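Local coordinates for protein aldehyde dehydrogenase (Burkholderia vietnamiensis, PDB 5KF0) that probably oxidises aldehydes to carboxylic acids with a nicotinamide cofactor, as in other aldehyde dehydrogenases, and is seen here with NADPH bound, at residues G142-I152 and E472-R483; A57-L68 and T204-S212. All coordinates share one frame; numbering follows the deposited sequence. Where two conformers were deposited one is given.

How the interactions relate
Interaction 1 and interaction 2 lie on the same side of the chain's centre, their own centres about 22 Å apart, and both reach the second subunit. Interaction 1 pairs strands 143-151 and 475-483 in an arm that carries the sheet into that neighbour; it buries 1175 Å², main-chain hydrogen bonds dominate it, and 12 of its 23 touching residues are buried. Interaction 2, more enclosed (7 of 11), buries 374 Å² without one direct hydrogen bond: helices 48-60 and 62-67 pack on the turn leading into strand 211-213, at the rim of a six-stranded sheet. Arg66, which takes no part in the contact with 204-212, packs on Val150 and Pro151 in the conformers described here.

Interaction 1: residues G142-I152 and E472-R483; sequences GYTGYTRRVPI and EDMTEPRLMVVR
Thr144, Tyr146 and Val150 each exchange two backbone hydrogen bonds with Val482, Met480 and Glu476 respectively, which fixes an antiparallel register; Met480 N to Tyr146 O, at 2.7 Å and 176°, is nearly straight. Ile152 N to Met474 O (2.9 Å) extends the pairing to the turn after helix 467-473. Beside the pair Thr144-Val482, a water donates to Thr144 OG1 and to Val482 O.

Among the polar side chains, Arg149 folds back through two bends (chi2 -66°, chi3 -59°); its NE (2.9 Å) and NH2 (3.1 Å) both donate to Thr475 OG1, which lies in the guanidinium plane. Ile471 O is a further partner of that hydroxyl, and Pro477 lies over one guanidinium face.

Apolar and face contacts complete the pairing. Arg483 CG sits 3.7 Å from the centroid of the Tyr143 ring, a CH-pi contact, while Val481 CG1 meets the ring edge. Tyr143 OH hydrogen-bonds Asp443 of the second subunit. Val150 CG2 lies 3.8 Å above the guanidinium of Arg478, whose NH1 hydrogen-bonds Trp431 O of that subunit.

Residues 479-482 also pair in parallel with a strand of the second subunit; such a sheet, continued across the interface, is typical of the oligomerisation arm of aldehyde dehydrogenases.

Interaction 2: residues A57-L68 and T204-S212; sequences AAVDAVKPMREL and TNLPKGAFS
Met65 meets Pro207 at about a right angle, its sulfur touching both the proline ring and an alanine methyl: SD is 3.7 Å from Pro207 CD and 3.6 Å from Ala210 CB. The bends at chi2 (-62°) and chi3 (-67°) curl the chain and bring SD over to the loop. Leu206 CD2 touches the same sulfur and also Leu68 CD2, at 4.1 Å, where the two leucines cross almost perpendicularly. Toward the exposed side, Pro64 and Pro207 meet through their CB atoms, 3.6 Å apart.

Further back along the helices the side chains shrink to methyls and the backbones close in. Ala61 CB points at the loop and rests 3.4 Å from Gly209 C, while Ala58 CA directs a C-H toward Gly209 O with an angle of 156° at the hydrogen. Gly209, at positive phi in the type II beta turn from Pro207 to Ala210, brings its CA to 3.6 Å from Ala57 O, and its N donates to the side-chain oxygen of Asn20. One water donates to both Ala57 O and Lys208 O, each at 2.8 Å.

With no direct hydrogen bond between the segments, the join depends on close apolar fit, the polar main-chain atoms being met by this water and by Asn20.

Interaction 1: residues G142-I152 and E472-R483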
loop_
_atom_site.group_PDB
_atom_site.type_symbol
_atom_site.label_atom_id
_atom_site.label_comp_id
_atom_site.label_asym_id
_atom_site.label_seq_id
_atom_site.Cartn_x
_atom_site.Cartn_y
_atom_site.Cartn_z
ATOM N N GLY A 142 -14.183 -16.060 -11.183
ATOM C CA GLY A 142 -15.378 -15.247 -11.097
ATOM C C GLY A 142 -15.626 -14.593 -9.754
ATOM O O GLY A 142 -16.635 -13.887 -9.608
ATOM N N TYR A 143 -14.754 -14.801 -8.765
ATOM C CA TYR A 143 -14.883 -14.155 -7.462
ATOM C C TYR A 143 -13.903 -12.990 -7.336
ATOM O O TYR A 143 -12.761 -13.078 -7.794
ATOM C CB TYR A 143 -14.609 -15.145 -6.327
ATOM C CG TYR A 143 -15.570 -16.309 -6.176
ATOM C CD1 TYR A 143 -16.559 -16.306 -5.191
ATOM C CD2 TYR A 143 -15.451 -17.435 -6.982
ATOM C CE1 TYR A 143 -17.411 -17.390 -5.027
ATOM C CE2 TYR A 143 -16.307 -18.513 -6.838
ATOM C CZ TYR A 143 -17.276 -18.493 -5.855
ATOM O OH TYR A 143 -18.091 -19.593 -5.716
ATOM N N THR A 144 -14.344 -11.918 -6.671
ATOM C CA THR A 144 -13.515 -10.757 -6.356
ATOM C C THR A 144 -13.788 -10.325 -4.922
ATOM O O THR A 144 -14.925 -10.411 -4.439
ATOM C CB THR A 144 -13.814 -9.576 -7.302
ATOM O OG1 THR A 144 -13.673 -9.995 -8.661
ATOM C CG2 THR A 144 -12.877 -8.377 -7.025
ATOM N N GLY A 145 -12.753 -9.833 -4.247
ATOM C CA GLY A 145 -12.863 -9.380 -2.867
ATOM C C GLY A 145 -12.808 -7.862 -2.780
ATOM O O GLY A 145 -12.079 -7.210 -3.539
ATOM N N TYR A 146 -13.581 -7.313 -1.846
ATOM C CA TYR A 146 -13.577 -5.888 -1.530
ATOM C C TYR A 146 -13.512 -5.747 -0.022
ATOM O O TYR A 146 -14.264 -6.422 0.689
ATOM C CB TYR A 146 -14.847 -5.195 -2.055
ATOM C CG TYR A 146 -15.056 -5.365 -3.538
ATOM C CD1 TYR A 146 -14.603 -4.401 -4.431
ATOM C CD2 TYR A 146 -15.696 -6.490 -4.046
ATOM C CE1 TYR A 146 -14.774 -4.555 -5.789
ATOM C CE2 TYR A 146 -15.873 -6.655 -5.411
ATOM C CZ TYR A 146 -15.410 -5.675 -6.276
ATOM O OH TYR A 146 -15.580 -5.824 -7.637
ATOM N N THR A 147 -12.642 -4.872 0.478
ATOM C CA THR A 147 -12.499 -4.727 1.919
ATOM C C THR A 147 -12.809 -3.307 2.374
ATOM O O THR A 147 -12.690 -2.335 1.620
ATOM C CB THR A 147 -11.096 -5.103 2.409
ATOM O OG1 THR A 147 -10.152 -4.078 2.044
ATOM C CG2 THR A 147 -10.658 -6.454 1.831
ATOM N N ARG A 148 -13.185 -3.215 3.648
ATOM C CA ARG A 148 -13.418 -1.951 4.338
ATOM C C ARG A 148 -13.060 -2.160 5.803
ATOM O O ARG A 148 -12.994 -3.294 6.286
ATOM C CB ARG A 148 -14.877 -1.488 4.213
ATOM C CG ARG A 148 -15.856 -2.405 4.967
ATOM C CD ARG A 148 -17.305 -2.181 4.563
ATOM N NE ARG A 148 -17.875 -0.947 5.107
ATOM C CZ ARG A 148 -19.132 -0.566 4.899
ATOM N NH1 ARG A 148 -19.948 -1.310 4.153
ATOM N NH2 ARG A 148 -19.576 0.564 5.431
ATOM N N ARG A 149 -12.834 -1.056 6.515
ATOM C CA ARG A 149 -12.575 -1.098 7.950
ATOM C C ARG A 149 -13.809 -0.575 8.673
ATOM O O ARG A 149 -14.188 0.585 8.483
ATOM C CB ARG A 149 -11.357 -0.250 8.312
ATOM C CG ARG A 149 -10.119 -0.568 7.501
ATOM C CD ARG A 149 -9.588 -1.946 7.783
ATOM N NE ARG A 149 -9.232 -2.145 9.185
ATOM C CZ ARG A 149 -8.582 -3.215 9.628
ATOM N NH1 ARG A 149 -8.211 -4.162 8.767
ATOM N NH2 ARG A 149 -8.294 -3.348 10.912
ATOM N N VAL A 150 -14.441 -1.427 9.474
ATOM C CA VAL A 150 -15.649 -1.086 10.230
ATOM C C VAL A 150 -15.235 -0.746 11.658
ATOM O O VAL A 150 -14.393 -1.453 12.223
ATOM C CB VAL A 150 -16.654 -2.253 10.203
ATOM C CG1 VAL A 150 -17.910 -1.927 11.015
ATOM C CG2 VAL A 150 -17.022 -2.605 8.760
ATOM N N PRO A 151 -15.778 0.292 12.288
ATOM C CA PRO A 151 -15.420 0.557 13.687
ATOM C C PRO A 151 -15.658 -0.684 14.536
ATOM O O PRO A 151 -16.647 -1.399 14.355
ATOM C CB PRO A 151 -16.358 1.701 14.098
ATOM C CG PRO A 151 -16.921 2.254 12.861
ATOM C CD PRO A 151 -16.756 1.257 11.750
ATOM N N ILE A 152 -14.734 -0.950 15.464
ATOM C CA ILE A 152 -14.811 -2.188 16.241
ATOM C C ILE A 152 -15.976 -2.165 17.228
ATOM O O ILE A 152 -16.496 -3.224 17.604
ATOM C CB ILE A 152 -13.472 -2.461 16.950
ATOM C CG1 ILE A 152 -13.403 -3.908 17.447
ATOM C CG2 ILE A 152 -13.236 -1.450 18.083
ATOM C CD1 ILE A 152 -11.992 -4.319 17.890
ATOM N N GLU A 472 -6.161 0.852 12.898
ATOM C CA GLU A 472 -6.226 -0.572 12.575
ATOM C C GLU A 472 -6.772 -1.380 13.745
ATOM O O GLU A 472 -7.618 -2.265 13.561
ATOM C CB GLU A 472 -4.846 -1.093 12.161
ATOM C CG GLU A 472 -4.905 -2.512 11.639
ATOM C CD GLU A 472 -3.557 -3.105 11.309
ATOM O OE1 GLU A 472 -2.524 -2.454 11.580
ATOM O OE2 GLU A 472 -3.540 -4.236 10.775
ATOM N N ASP A 473 -6.308 -1.090 14.969
ATOM C CA ASP A 473 -6.794 -1.848 16.118
ATOM C C ASP A 473 -8.238 -1.510 16.463
ATOM O O ASP A 473 -8.944 -2.346 17.038
ATOM C CB ASP A 473 -5.905 -1.598 17.339
ATOM C CG ASP A 473 -4.594 -2.345 17.264
ATOM O OD1 ASP A 473 -4.547 -3.402 16.606
ATOM O OD2 ASP A 473 -3.612 -1.876 17.861
ATOM N N MET A 474 -8.686 -0.301 16.145
ATOM C CA MET A 474 -10.032 0.151 16.459
ATOM C C MET A 474 -11.021 -0.155 15.349
ATOM O O MET A 474 -12.152 0.343 15.382
ATOM C CB MET A 474 -10.023 1.650 16.754
ATOM C CG MET A 474 -9.193 1.980 17.981
ATOM S SD MET A 474 -9.055 3.746 18.287
ATOM C CE MET A 474 -7.791 3.687 19.550
ATOM N N THR A 475 -10.628 -0.975 14.377
ATOM C CA THR A 475 -11.540 -1.380 13.320
ATOM C C THR A 475 -11.423 -2.879 13.093
ATOM O O THR A 475 -10.389 -3.496 13.382
ATOM C CB THR A 475 -11.256 -0.645 11.994
ATOM O OG1 THR A 475 -9.872 -0.783 11.637
ATOM C CG2 THR A 475 -11.609 0.838 12.094
ATOM N N GLU A 476 -12.510 -3.454 12.567
ATOM C CA GLU A 476 -12.507 -4.818 12.065
ATOM C C GLU A 476 -12.549 -4.784 10.554
ATOM O O GLU A 476 -13.386 -4.072 9.994
ATOM C CB GLU A 476 -13.717 -5.610 12.576
ATOM C CG GLU A 476 -13.587 -6.095 14.026
ATOM C CD GLU A 476 -12.693 -7.308 14.158
ATOM O OE1 GLU A 476 -12.514 -7.794 15.296
ATOM O OE2 GLU A 476 -12.166 -7.780 13.128
ATOM N N PRO A 477 -11.715 -5.543 9.852
ATOM C CA PRO A 477 -11.916 -5.668 8.405
ATOM C C PRO A 477 -13.223 -6.392 8.121
ATOM O O PRO A 477 -13.589 -7.353 8.808
ATOM C CB PRO A 477 -10.711 -6.492 7.932
ATOM C CG PRO A 477 -10.217 -7.190 9.139
ATOM C CD PRO A 477 -10.593 -6.355 10.343
ATOM N N ARG A 478 -13.946 -5.919 7.109
ATOM C CA ARG A 478 -15.132 -6.637 6.652
ATOM C C ARG A 478 -14.987 -6.863 5.156
ATOM O O ARG A 478 -14.991 -5.908 4.369
ATOM C CB ARG A 478 -16.428 -5.890 6.979
ATOM C CG ARG A 478 -17.654 -6.779 6.739
ATOM C CD ARG A 478 -18.938 -6.126 7.225
ATOM N NE ARG A 478 -18.957 -5.973 8.677
ATOM C CZ ARG A 478 -19.783 -5.148 9.312
ATOM N NH1 ARG A 478 -20.621 -4.387 8.605
ATOM N NH2 ARG A 478 -19.765 -5.068 10.642
ATOM N N LEU A 479 -14.810 -8.127 4.788
ATOM C CA LEU A 479 -14.639 -8.527 3.403
ATOM C C LEU A 479 -15.998 -8.700 2.750
ATOM O O LEU A 479 -16.912 -9.268 3.348
ATOM C CB LEU A 479 -13.867 -9.849 3.348
ATOM C CG LEU A 479 -13.688 -10.510 1.981
ATOM C CD1 LEU A 479 -12.732 -9.672 1.121
ATOM C CD2 LEU A 479 -13.164 -11.942 2.191
ATOM N N MET A 480 -16.131 -8.207 1.521
ATOM C CA MET A 480 -17.247 -8.567 0.661
ATOM C C MET A 480 -16.683 -9.349 -0.515
ATOM O O MET A 480 -15.856 -8.824 -1.273
ATOM C CB MET A 480 -18.022 -7.336 0.172
ATOM C CG MET A 480 -19.179 -7.715 -0.749
ATOM S SD MET A 480 -20.179 -6.289 -1.249
ATOM C CE MET A 480 -18.903 -5.345 -2.057
ATOM N N VAL A 481 -17.125 -10.597 -0.663
ATOM C CA VAL A 481 -16.788 -11.429 -1.814
ATOM C C VAL A 481 -17.961 -11.368 -2.775
ATOM O O VAL A 481 -19.088 -11.695 -2.395
ATOM C CB VAL A 481 -16.518 -12.883 -1.394
ATOM C CG1 VAL A 481 -16.242 -13.754 -2.626
ATOM C CG2 VAL A 481 -15.364 -12.943 -0.390
ATOM N N VAL A 482 -17.716 -10.965 -4.019
ATOM C CA VAL A 482 -18.768 -10.927 -5.029
ATOM C C VAL A 482 -18.497 -12.027 -6.046
ATOM O O VAL A 482 -17.413 -12.071 -6.643
ATOM C CB VAL A 482 -18.837 -9.557 -5.715
ATOM C CG1 VAL A 482 -19.907 -9.571 -6.806
ATOM C CG2 VAL A 482 -19.123 -8.469 -4.676
ATOM N N ARG A 483 -19.477 -12.898 -6.269
ATOM C CA ARG A 483 -19.338 -13.926 -7.294
ATOM C C ARG A 483 -20.074 -13.495 -8.553
ATOM O O ARG A 483 -21.263 -13.160 -8.501
ATOM C CB ARG A 483 -19.876 -15.288 -6.849
ATOM C CG ARG A 483 -19.496 -16.372 -7.877
ATOM C CD ARG A 483 -20.161 -17.716 -7.634
ATOM N NE ARG A 483 -19.452 -18.771 -8.373
ATOM C CZ ARG A 483 -19.685 -20.076 -8.255
ATOM N NH1 ARG A 483 -20.638 -20.530 -7.445
ATOM N NH2 ARG A 483 -18.952 -20.939 -8.948
HETATM O O HOH W 1 -16.300 -10.853 -9.202
#

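Interaction 2: residues A57-L68 and T204-S212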
loop_
_atom_site.group_PDB
_atom_site.type_symbol
_atom_site.label_atom_id
_atom_site.label_comp_id
_atom_site.label_asym_id
_atom_site.label_seq_id
_atom_site.Cartn_x
_atom_site.Cartn_y
_atom_site.Cartn_z
ATOM N N ALA A 57 -24.612 3.858 26.925
ATOM C CA ALA A 57 -24.746 4.931 25.948
ATOM C C ALA A 57 -23.801 4.721 24.772
ATOM O O ALA A 57 -24.152 5.025 23.625
ATOM C CB ALA A 57 -24.489 6.284 26.614
ATOM N N ALA A 58 -22.598 4.197 25.037
ATOM C CA ALA A 58 -21.664 3.913 23.956
ATOM C C ALA A 58 -22.234 2.865 23.012
ATOM O O ALA A 58 -22.133 3.004 21.787
ATOM C CB ALA A 58 -20.318 3.451 24.528
ATOM N N VAL A 59 -22.852 1.815 23.568
ATOM C CA VAL A 59 -23.487 0.790 22.742
ATOM C C VAL A 59 -24.539 1.421 21.848
ATOM O O VAL A 59 -24.595 1.144 20.642
ATOM C CB VAL A 59 -24.081 -0.330 23.622
ATOM C CG1 VAL A 59 -24.981 -1.261 22.798
ATOM C CG2 VAL A 59 -22.969 -1.141 24.279
ATOM N N ASP A 60 -25.361 2.308 22.410
ATOM C CA ASP A 60 -26.418 2.938 21.630
ATOM C C ASP A 60 -25.865 3.860 20.553
ATOM O O ASP A 60 -26.556 4.093 19.554
ATOM C CB ASP A 60 -27.372 3.707 22.546
ATOM C CG ASP A 60 -28.219 2.782 23.409
ATOM O OD1 ASP A 60 -28.311 1.580 23.068
ATOM O OD2 ASP A 60 -28.790 3.254 24.414
ATOM N N ALA A 61 -24.642 4.368 20.721
ATOM C CA ALA A 61 -24.017 5.262 19.750
ATOM C C ALA A 61 -23.271 4.537 18.636
ATOM O O ALA A 61 -22.752 5.203 17.737
ATOM C CB ALA A 61 -23.044 6.219 20.456
ATOM N N VAL A 62 -23.188 3.204 18.671
ATOM C CA VAL A 62 -22.377 2.474 17.693
ATOM C C VAL A 62 -22.856 2.742 16.267
ATOM O O VAL A 62 -22.066 3.100 15.384
ATOM C CB VAL A 62 -22.375 0.973 18.022
ATOM C CG1 VAL A 62 -21.827 0.172 16.842
ATOM C CG2 VAL A 62 -21.524 0.742 19.269
ATOM N N LYS A 63 -24.152 2.561 16.010
ATOM C CA LYS A 63 -24.633 2.745 14.641
ATOM C C LYS A 63 -24.550 4.208 14.212
ATOM O O LYS A 63 -24.034 4.477 13.111
ATOM C CB LYS A 63 -26.044 2.162 14.497
ATOM C CG LYS A 63 -26.597 2.223 13.080
ATOM C CD LYS A 63 -27.826 1.320 12.950
ATOM C CE LYS A 63 -28.857 1.896 11.993
ATOM N NZ LYS A 63 -28.390 1.854 10.583
ATOM N N PRO A 64 -24.976 5.189 15.016
ATOM C CA PRO A 64 -24.813 6.587 14.582
ATOM C C PRO A 64 -23.366 6.977 14.301
ATOM O O PRO A 64 -23.098 7.707 13.335
ATOM C CB PRO A 64 -25.397 7.375 15.762
ATOM C CG PRO A 64 -26.395 6.448 16.364
ATOM C CD PRO A 64 -25.798 5.088 16.240
ATOM N N MET A 65 -22.423 6.508 15.119
ATOM C CA MET A 65 -21.013 6.798 14.865
ATOM C C MET A 65 -20.539 6.131 13.583
ATOM O O MET A 65 -19.799 6.735 12.801
ATOM C CB MET A 65 -20.156 6.342 16.051
ATOM C CG MET A 65 -20.209 7.277 17.234
ATOM S SD MET A 65 -19.567 8.920 16.815
ATOM C CE MET A 65 -17.845 8.569 16.535
ATOM N N ARG A 66 -20.958 4.882 13.357
ATOM C CA ARG A 66 -20.569 4.159 12.150
ATOM C C ARG A 66 -21.098 4.840 10.891
ATOM O O ARG A 66 -20.475 4.757 9.825
ATOM C CB ARG A 66 -21.077 2.717 12.233
ATOM C CG ARG A 66 -20.741 1.851 11.035
ATOM C CD ARG A 66 -21.255 0.422 11.203
ATOM N NE ARG A 66 -22.672 0.266 10.866
ATOM C CZ ARG A 66 -23.609 -0.151 11.714
ATOM N NH1 ARG A 66 -23.293 -0.452 12.971
ATOM N NH2 ARG A 66 -24.864 -0.272 11.303
ATOM N N GLU A 67 -22.229 5.519 10.988
ATOM C CA GLU A 67 -22.829 6.155 9.822
ATOM C C GLU A 67 -22.318 7.567 9.571
ATOM O O GLU A 67 -22.602 8.130 8.509
ATOM C CB GLU A 67 -24.352 6.165 9.969
ATOM C CG GLU A 67 -24.924 4.755 9.920
ATOM C CD GLU A 67 -26.421 4.709 10.055
ATOM O OE1 GLU A 67 -27.016 5.706 10.511
ATOM O OE2 GLU A 67 -27.006 3.664 9.703
ATOM N N LEU A 68 -21.589 8.146 10.514
ATOM C CA LEU A 68 -21.013 9.469 10.331
ATOM C C LEU A 68 -20.028 9.451 9.165
ATOM O O LEU A 68 -19.055 8.680 9.201
ATOM C CB LEU A 68 -20.314 9.891 11.618
ATOM C CG LEU A 68 -20.220 11.364 12.001
ATOM C CD1 LEU A 68 -21.615 11.949 12.134
ATOM C CD2 LEU A 68 -19.451 11.484 13.309
ATOM N N THR A 204 -19.194 19.733 19.889
ATOM C CA THR A 204 -19.417 19.242 18.538
ATOM C C THR A 204 -20.761 18.531 18.420
ATOM O O THR A 204 -21.436 18.239 19.408
ATOM C CB THR A 204 -18.313 18.282 18.101
ATOM O OG1 THR A 204 -18.453 17.043 18.807
ATOM C CG2 THR A 204 -16.940 18.875 18.357
ATOM N N ASN A 205 -21.109 18.211 17.173
ATOM C CA ASN A 205 -22.335 17.531 16.798
ATOM C C ASN A 205 -22.258 16.023 16.903
ATOM O O ASN A 205 -23.067 15.342 16.261
ATOM C CB ASN A 205 -22.715 17.915 15.367
ATOM C CG ASN A 205 -23.895 18.828 15.333
ATOM O OD1 ASN A 205 -24.647 18.860 14.362
ATOM N ND2 ASN A 205 -24.078 19.582 16.413
ATOM N N LEU A 206 -21.336 15.477 17.680
ATOM C CA LEU A 206 -21.226 14.029 17.766
ATOM C C LEU A 206 -22.516 13.424 18.307
ATOM O O LEU A 206 -23.166 14.022 19.176
ATOM C CB LEU A 206 -20.069 13.641 18.683
ATOM C CG LEU A 206 -18.678 13.827 18.101
ATOM C CD1 LEU A 206 -17.648 13.761 19.226
ATOM C CD2 LEU A 206 -18.421 12.749 17.051
ATOM N N PRO A 207 -22.905 12.235 17.840
ATOM C CA PRO A 207 -24.084 11.562 18.404
ATOM C C PRO A 207 -23.916 11.349 19.902
ATOM O O PRO A 207 -22.819 11.070 20.380
ATOM C CB PRO A 207 -24.123 10.225 17.653
ATOM C CG PRO A 207 -23.294 10.432 16.415
ATOM C CD PRO A 207 -22.263 11.461 16.765
ATOM N N LYS A 208 -25.017 11.481 20.646
ATOM C CA LYS A 208 -24.956 11.261 22.081
ATOM C C LYS A 208 -24.543 9.828 22.381
ATOM O O LYS A 208 -25.063 8.872 21.786
ATOM C CB LYS A 208 -26.304 11.570 22.732
ATOM C CG LYS A 208 -26.592 13.057 22.825
ATOM C CD LYS A 208 -25.328 13.866 23.110
ATOM C CE LYS A 208 -25.628 15.312 23.500
ATOM N NZ LYS A 208 -25.554 16.256 22.355
ATOM N N GLY A 209 -23.578 9.686 23.296
ATOM C CA GLY A 209 -22.939 8.420 23.578
ATOM C C GLY A 209 -21.639 8.190 22.832
ATOM O O GLY A 209 -20.968 7.181 23.087
ATOM N N ALA A 210 -21.272 9.084 21.907
ATOM C CA ALA A 210 -19.980 8.958 21.237
ATOM C C ALA A 210 -18.829 8.967 22.230
ATOM O O ALA A 210 -17.820 8.289 22.007
ATOM C CB ALA A 210 -19.788 10.089 20.221
ATOM N N PHE A 211 -18.946 9.714 23.324
ATOM C CA PHE A 211 -17.842 9.722 24.271
ATOM C C PHE A 211 -18.335 9.952 25.688
ATOM O O PHE A 211 -19.358 10.603 25.921
ATOM C CB PHE A 211 -16.794 10.782 23.901
ATOM C CG PHE A 211 -17.228 12.198 24.168
ATOM C CD1 PHE A 211 -16.873 12.827 25.351
ATOM C CD2 PHE A 211 -17.965 12.911 23.223
ATOM C CE1 PHE A 211 -17.259 14.139 25.600
ATOM C CE2 PHE A 211 -18.348 14.236 23.458
ATOM C CZ PHE A 211 -17.987 14.849 24.649
ATOM N N SER A 212 -17.596 9.375 26.630
ATOM C CA SER A 212 -17.641 9.743 28.032
ATOM C C SER A 212 -16.208 9.857 28.524
ATOM O O SER A 212 -15.332 9.108 28.084
ATOM C CB SER A 212 -18.419 8.713 28.878
ATOM O OG SER A 212 -19.794 8.680 28.507
HETATM O O HOH W 2 -26.266 6.828 23.276
#